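Local coordinates for trichothecene 15-O-acetyltransferase TRI3 (Fusarium sporotrichioides, PDB 3FOT), which acetylates the 15-hydroxyl of trichothecene precursors such as 15-deacetylcalonectrin, a coenzyme A-dependent step in the biosynthesis of T-2 toxin and related mycotoxins, at residues V373-E387 with L507-L519. Numbering follows the deposited sequence. Where two conformers were deposited one is given.
Sequences VSHKDEKELQVRALE and LQSIVEFMLAFRL
The imidazole of H375 is sandwiched between two side chains of helix 507-516. The F513 ring stacks face-to-face against one side, planes 22° apart and centroids 3.8 Å away; the carboxylate of E512 lies almost parallel over the other, OE1 above the ring centre. A small, flat, polar ring suits this slot, because its edge can still bond: NE2 gives its proton in the ring plane to S509 OG at 2.8 Å, nearly straight at 170°. E512 over its face would probably make H375 more basic. S509 turns OG away from its backbone N, bringing the hydroxyl to that edge.

Q382 sets its amide upright to F513, planes 87° apart, bringing OE1 to the phenyl rim 3.4 Å from CD1. Its NE2 turns back to D377 O, pinning the loop before its helix. The contact joins the start of helix 379-401 to the end of helix 500-516, the last helix of this BAHD-superfamily acyltransferase, which rests its inner side on strand 486-494; the segments cross at roughly a right angle.

A516, with only a methyl, lets Q382 OE1 come to 3.6 Å from its CB. Long, flexible K379 bends at its last torsion, delivering NZ to the backbone R518 O at 2.8 Å and, from above its plane, A516 O at 2.7 Å, while a water links NZ to L515 O.

F517 presents its CE1 edge to the aliphatic CG of E387 at 3.6 Å; L386 runs antiparallel alongside F517, its CB 3.7 Å from CE1. R299 makes a cation-pi contact with F517 and bonds to F517 O and R518 O.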
loop_
_atom_site.group_PDB
_atom_site.type_symbol
_atom_site.label_atom_id
_atom_site.label_comp_id
_atom_site.label_asym_id
_atom_site.label_seq_id
_atom_site.Cartn_x
_atom_site.Cartn_y
_atom_site.Cartn_z
ATOM N N VAL A 373 -19.609 -23.516 4.326
ATOM C CA VAL A 373 -20.266 -24.003 3.116
ATOM C C VAL A 373 -19.216 -24.439 2.107
ATOM O O VAL A 373 -18.142 -23.848 2.014
ATOM C CB VAL A 373 -21.187 -22.938 2.448
ATOM C CG1 VAL A 373 -22.356 -22.599 3.341
ATOM C CG2 VAL A 373 -20.398 -21.659 2.075
ATOM N N SER A 374 -19.521 -25.474 1.349
ATOM C CA SER A 374 -18.619 -25.882 0.295
ATOM C C SER A 374 -19.002 -25.211 -1.023
ATOM O O SER A 374 -20.065 -24.606 -1.150
ATOM C CB SER A 374 -18.620 -27.381 0.143
ATOM O OG SER A 374 -19.718 -27.733 -0.625
ATOM N N HIS A 375 -18.119 -25.320 -2.016
ATOM C CA HIS A 375 -18.432 -24.788 -3.328
ATOM C C HIS A 375 -19.523 -25.615 -4.026
ATOM O O HIS A 375 -20.148 -25.139 -4.968
ATOM C CB HIS A 375 -17.160 -24.748 -4.171
ATOM C CG HIS A 375 -16.190 -23.695 -3.737
ATOM N ND1 HIS A 375 -16.444 -22.351 -3.895
ATOM C CD2 HIS A 375 -14.949 -23.785 -3.199
ATOM C CE1 HIS A 375 -15.409 -21.653 -3.457
ATOM N NE2 HIS A 375 -14.486 -22.498 -3.036
ATOM N N LYS A 376 -19.750 -26.834 -3.543
ATOM C CA LYS A 376 -20.750 -27.733 -4.140
ATOM C C LYS A 376 -22.116 -27.584 -3.468
ATOM O O LYS A 376 -23.109 -28.139 -3.953
ATOM C CB LYS A 376 -20.274 -29.192 -4.054
ATOM C CG LYS A 376 -19.096 -29.521 -4.989
ATOM C CD LYS A 376 -18.254 -30.691 -4.473
ATOM C CE LYS A 376 -17.125 -31.043 -5.465
ATOM N NZ LYS A 376 -16.252 -32.163 -4.970
ATOM N N ASP A 377 -22.178 -26.848 -2.357
ATOM C CA ASP A 377 -23.467 -26.576 -1.707
ATOM C C ASP A 377 -24.375 -25.700 -2.579
ATOM O O ASP A 377 -23.901 -24.958 -3.465
ATOM C CB ASP A 377 -23.286 -25.929 -0.341
ATOM C CG ASP A 377 -22.846 -26.914 0.724
ATOM O OD1 ASP A 377 -23.169 -28.129 0.620
ATOM O OD2 ASP A 377 -22.180 -26.464 1.682
ATOM N N GLU A 378 -25.682 -25.777 -2.320
ATOM C CA GLU A 378 -26.650 -24.943 -3.012
ATOM C C GLU A 378 -26.206 -23.487 -3.009
ATOM O O GLU A 378 -25.715 -22.980 -1.986
ATOM C CB GLU A 378 -28.034 -25.013 -2.354
ATOM C CG GLU A 378 -28.750 -26.358 -2.458
ATOM C CD GLU A 378 -29.036 -26.738 -3.888
ATOM O OE1 GLU A 378 -29.440 -25.853 -4.678
ATOM O OE2 GLU A 378 -28.833 -27.918 -4.223
ATOM N N LYS A 379 -26.397 -22.822 -4.144
ATOM C CA LYS A 379 -26.071 -21.382 -4.258
ATOM C C LYS A 379 -26.665 -20.568 -3.106
ATOM O O LYS A 379 -25.969 -19.770 -2.495
ATOM C CB LYS A 379 -26.575 -20.820 -5.585
ATOM C CG LYS A 379 -26.158 -19.382 -5.830
ATOM C CD LYS A 379 -26.777 -18.833 -7.110
ATOM C CE LYS A 379 -26.723 -17.314 -7.133
ATOM N NZ LYS A 379 -25.349 -16.886 -7.529
ATOM N N GLU A 380 -27.955 -20.772 -2.816
ATOM C CA GLU A 380 -28.611 -20.052 -1.746
ATOM C C GLU A 380 -27.896 -20.244 -0.405
ATOM O O GLU A 380 -27.806 -19.289 0.384
ATOM C CB GLU A 380 -30.113 -20.421 -1.639
ATOM C CG GLU A 380 -30.795 -19.689 -0.475
ATOM C CD GLU A 380 -32.268 -20.069 -0.272
ATOM O OE1 GLU A 380 -32.890 -20.623 -1.213
ATOM O OE2 GLU A 380 -32.791 -19.806 0.832
ATOM N N LEU A 381 -27.381 -21.448 -0.128
ATOM C CA LEU A 381 -26.643 -21.658 1.127
ATOM C C LEU A 381 -25.372 -20.811 1.176
ATOM O O LEU A 381 -25.047 -20.233 2.214
ATOM C CB LEU A 381 -26.303 -23.128 1.371
ATOM C CG LEU A 381 -27.554 -23.990 1.582
ATOM C CD1 LEU A 381 -27.121 -25.443 1.733
ATOM C CD2 LEU A 381 -28.414 -23.504 2.764
ATOM N N GLN A 382 -24.675 -20.750 0.039
ATOM C CA GLN A 382 -23.430 -19.976 -0.070
ATOM C C GLN A 382 -23.702 -18.485 0.071
ATOM O O GLN A 382 -22.990 -17.799 0.789
ATOM C CB GLN A 382 -22.739 -20.264 -1.402
ATOM C CG GLN A 382 -22.337 -21.739 -1.574
ATOM C CD GLN A 382 -21.498 -21.903 -2.813
ATOM O OE1 GLN A 382 -20.604 -21.084 -3.061
ATOM N NE2 GLN A 382 -21.771 -22.956 -3.605
ATOM N N VAL A 383 -24.745 -17.990 -0.602
ATOM C CA VAL A 383 -25.148 -16.588 -0.510
ATOM C C VAL A 383 -25.472 -16.224 0.937
ATOM O O VAL A 383 -25.038 -15.183 1.422
ATOM C CB VAL A 383 -26.375 -16.305 -1.448
ATOM C CG1 VAL A 383 -27.080 -14.964 -1.148
ATOM C CG2 VAL A 383 -25.941 -16.363 -2.905
ATOM N N ARG A 384 -26.199 -17.109 1.624
ATOM C CA ARG A 384 -26.639 -16.827 2.995
ATOM C C ARG A 384 -25.434 -16.777 3.926
ATOM O O ARG A 384 -25.357 -15.903 4.796
ATOM C CB ARG A 384 -27.693 -17.845 3.471
ATOM C CG ARG A 384 -29.069 -17.659 2.793
ATOM C CD ARG A 384 -30.195 -18.547 3.398
ATOM N NE ARG A 384 -31.463 -18.345 2.689
ATOM C CZ ARG A 384 -32.329 -17.363 2.946
ATOM N NH1 ARG A 384 -32.088 -16.474 3.904
ATOM N NH2 ARG A 384 -33.446 -17.258 2.237
ATOM N N ALA A 385 -24.494 -17.703 3.711
ATOM C CA ALA A 385 -23.259 -17.757 4.490
ATOM C C ALA A 385 -22.436 -16.477 4.249
ATOM O O ALA A 385 -21.957 -15.836 5.203
ATOM C CB ALA A 385 -22.451 -19.010 4.123
ATOM N N LEU A 386 -22.279 -16.097 2.980
ATOM C CA LEU A 386 -21.557 -14.857 2.664
ATOM C C LEU A 386 -22.232 -13.641 3.275
ATOM O O LEU A 386 -21.547 -12.777 3.828
ATOM C CB LEU A 386 -21.405 -14.692 1.145
ATOM C CG LEU A 386 -20.420 -15.668 0.519
ATOM C CD1 LEU A 386 -20.749 -15.804 -0.972
ATOM C CD2 LEU A 386 -18.954 -15.189 0.725
ATOM N N GLU A 387 -23.562 -13.571 3.178
ATOM C CA GLU A 387 -24.322 -12.461 3.768
ATOM C C GLU A 387 -24.103 -12.385 5.283
ATOM O O GLU A 387 -23.875 -11.303 5.830
ATOM C CB GLU A 387 -25.815 -12.572 3.437
ATOM C CG GLU A 387 -26.137 -12.247 1.988
ATOM C CD GLU A 387 -27.613 -12.084 1.714
ATOM O OE1 GLU A 387 -28.009 -12.194 0.541
ATOM O OE2 GLU A 387 -28.376 -11.808 2.656
ATOM N N LEU A 507 -6.601 -18.643 -3.650
ATOM C CA LEU A 507 -7.118 -17.454 -4.363
ATOM C C LEU A 507 -8.343 -17.801 -5.220
ATOM O O LEU A 507 -9.359 -17.079 -5.225
ATOM C CB LEU A 507 -6.013 -16.848 -5.246
ATOM C CG LEU A 507 -6.411 -15.572 -6.012
ATOM C CD1 LEU A 507 -7.054 -14.482 -5.100
ATOM C CD2 LEU A 507 -5.173 -15.033 -6.745
ATOM N N GLN A 508 -8.254 -18.909 -5.938
ATOM C CA GLN A 508 -9.363 -19.332 -6.808
ATOM C C GLN A 508 -10.630 -19.647 -5.996
ATOM O O GLN A 508 -11.768 -19.384 -6.442
ATOM C CB GLN A 508 -8.955 -20.543 -7.657
ATOM C CG GLN A 508 -7.950 -20.180 -8.788
ATOM C CD GLN A 508 -8.402 -18.934 -9.583
ATOM O OE1 GLN A 508 -7.756 -17.869 -9.533
ATOM N NE2 GLN A 508 -9.536 -19.050 -10.276
ATOM N N SER A 509 -10.435 -20.207 -4.809
ATOM C CA SER A 509 -11.552 -20.494 -3.905
ATOM C C SER A 509 -12.259 -19.207 -3.478
ATOM O O SER A 509 -13.502 -19.127 -3.463
ATOM C CB SER A 509 -11.048 -21.263 -2.666
ATOM O OG SER A 509 -12.154 -21.578 -1.798
ATOM N N ILE A 510 -11.463 -18.205 -3.096
ATOM C CA ILE A 510 -11.995 -16.915 -2.711
ATOM C C ILE A 510 -12.781 -16.335 -3.870
ATOM O O ILE A 510 -13.909 -15.899 -3.688
ATOM C CB ILE A 510 -10.868 -15.916 -2.361
ATOM C CG1 ILE A 510 -10.101 -16.374 -1.114
ATOM C CG2 ILE A 510 -11.424 -14.506 -2.196
ATOM C CD1 ILE A 510 -8.702 -15.719 -1.033
ATOM N N VAL A 511 -12.174 -16.348 -5.054
ATOM C CA VAL A 511 -12.833 -15.789 -6.259
ATOM C C VAL A 511 -14.160 -16.501 -6.559
ATOM O O VAL A 511 -15.175 -15.852 -6.862
ATOM C CB VAL A 511 -11.886 -15.826 -7.489
ATOM C CG1 VAL A 511 -12.639 -15.468 -8.769
ATOM C CG2 VAL A 511 -10.709 -14.853 -7.298
ATOM N N GLU A 512 -14.139 -17.835 -6.487
ATOM C CA GLU A 512 -15.345 -18.621 -6.702
ATOM C C GLU A 512 -16.485 -18.223 -5.752
ATOM O O GLU A 512 -17.640 -18.090 -6.180
ATOM C CB GLU A 512 -15.037 -20.116 -6.613
ATOM C CG GLU A 512 -16.181 -20.985 -7.128
ATOM C CD GLU A 512 -15.874 -22.478 -7.114
ATOM O OE1 GLU A 512 -14.704 -22.853 -6.835
ATOM O OE2 GLU A 512 -16.815 -23.268 -7.379
ATOM N N PHE A 513 -16.186 -18.045 -4.462
ATOM C CA PHE A 513 -17.238 -17.601 -3.533
ATOM C C PHE A 513 -17.758 -16.198 -3.852
ATOM O O PHE A 513 -18.956 -15.954 -3.782
ATOM C CB PHE A 513 -16.777 -17.652 -2.075
ATOM C CG PHE A 513 -16.732 -19.036 -1.487
ATOM C CD1 PHE A 513 -17.871 -19.861 -1.487
ATOM C CD2 PHE A 513 -15.554 -19.501 -0.877
ATOM C CE1 PHE A 513 -17.846 -21.138 -0.898
ATOM C CE2 PHE A 513 -15.516 -20.789 -0.291
ATOM C CZ PHE A 513 -16.661 -21.605 -0.313
ATOM N N MET A 514 -16.855 -15.270 -4.180
ATOM C CA MET A 514 -17.295 -13.938 -4.612
ATOM C C MET A 514 -18.255 -14.020 -5.801
ATOM O O MET A 514 -19.312 -13.345 -5.833
ATOM C CB MET A 514 -16.071 -13.071 -4.943
ATOM C CG MET A 514 -15.295 -12.691 -3.671
ATOM S SD MET A 514 -13.793 -11.813 -4.098
ATOM C CE MET A 514 -14.456 -10.214 -4.614
ATOM N N LEU A 515 -17.900 -14.842 -6.776
ATOM C CA LEU A 515 -18.697 -14.970 -7.985
ATOM C C LEU A 515 -20.045 -15.598 -7.681
ATOM O O LEU A 515 -21.064 -15.257 -8.300
ATOM C CB LEU A 515 -17.935 -15.754 -9.063
ATOM C CG LEU A 515 -16.768 -14.973 -9.678
ATOM C CD1 LEU A 515 -15.916 -15.932 -10.514
ATOM C CD2 LEU A 515 -17.267 -13.761 -10.511
ATOM N N ALA A 516 -20.052 -16.471 -6.684
ATOM C CA ALA A 516 -21.280 -17.138 -6.258
ATOM C C ALA A 516 -22.309 -16.167 -5.684
ATOM O O ALA A 516 -23.484 -16.487 -5.600
ATOM C CB ALA A 516 -20.950 -18.280 -5.245
ATOM N N PHE A 517 -21.867 -14.977 -5.295
ATOM C CA PHE A 517 -22.752 -13.997 -4.689
ATOM C C PHE A 517 -23.575 -13.274 -5.746
ATOM O O PHE A 517 -24.535 -12.577 -5.405
ATOM C CB PHE A 517 -21.920 -12.968 -3.925
ATOM C CG PHE A 517 -22.636 -12.298 -2.815
ATOM C CD1 PHE A 517 -23.051 -13.038 -1.703
ATOM C CD2 PHE A 517 -22.829 -10.909 -2.818
ATOM C CE1 PHE A 517 -23.676 -12.413 -0.621
ATOM C CE2 PHE A 517 -23.443 -10.268 -1.746
ATOM C CZ PHE A 517 -23.873 -11.028 -0.627
ATOM N N ARG A 518 -23.186 -13.414 -7.020
ATOM C CA ARG A 518 -23.828 -12.674 -8.106
ATOM C C ARG A 518 -25.314 -13.003 -8.147
ATOM O O ARG A 518 -25.726 -14.111 -7.784
ATOM C CB ARG A 518 -23.169 -12.970 -9.457
ATOM C CG ARG A 518 -21.813 -12.316 -9.612
ATOM C CD ARG A 518 -21.201 -12.718 -10.926
ATOM N NE ARG A 518 -20.922 -14.153 -10.933
ATOM C CZ ARG A 518 -20.476 -14.832 -11.985
ATOM N NH1 ARG A 518 -20.257 -14.211 -13.136
ATOM N NH2 ARG A 518 -20.260 -16.134 -11.893
ATOM N N LEU A 519 -26.113 -12.023 -8.548
ATOM C CA LEU A 519 -27.547 -12.225 -8.660
ATOM C C LEU A 519 -27.860 -13.192 -9.781
ATOM O O LEU A 519 -27.156 -13.233 -10.799
ATOM C CB LEU A 519 -28.246 -10.886 -8.901
ATOM C CG LEU A 519 -28.066 -9.868 -7.787
ATOM C CD1 LEU A 519 -28.679 -8.538 -8.218
ATOM C CD2 LEU A 519 -28.692 -10.392 -6.516
ATOM O OXT LEU A 519 -28.841 -13.944 -9.696
HETATM O O HOH W 1 -23.577 -16.786 -9.645
#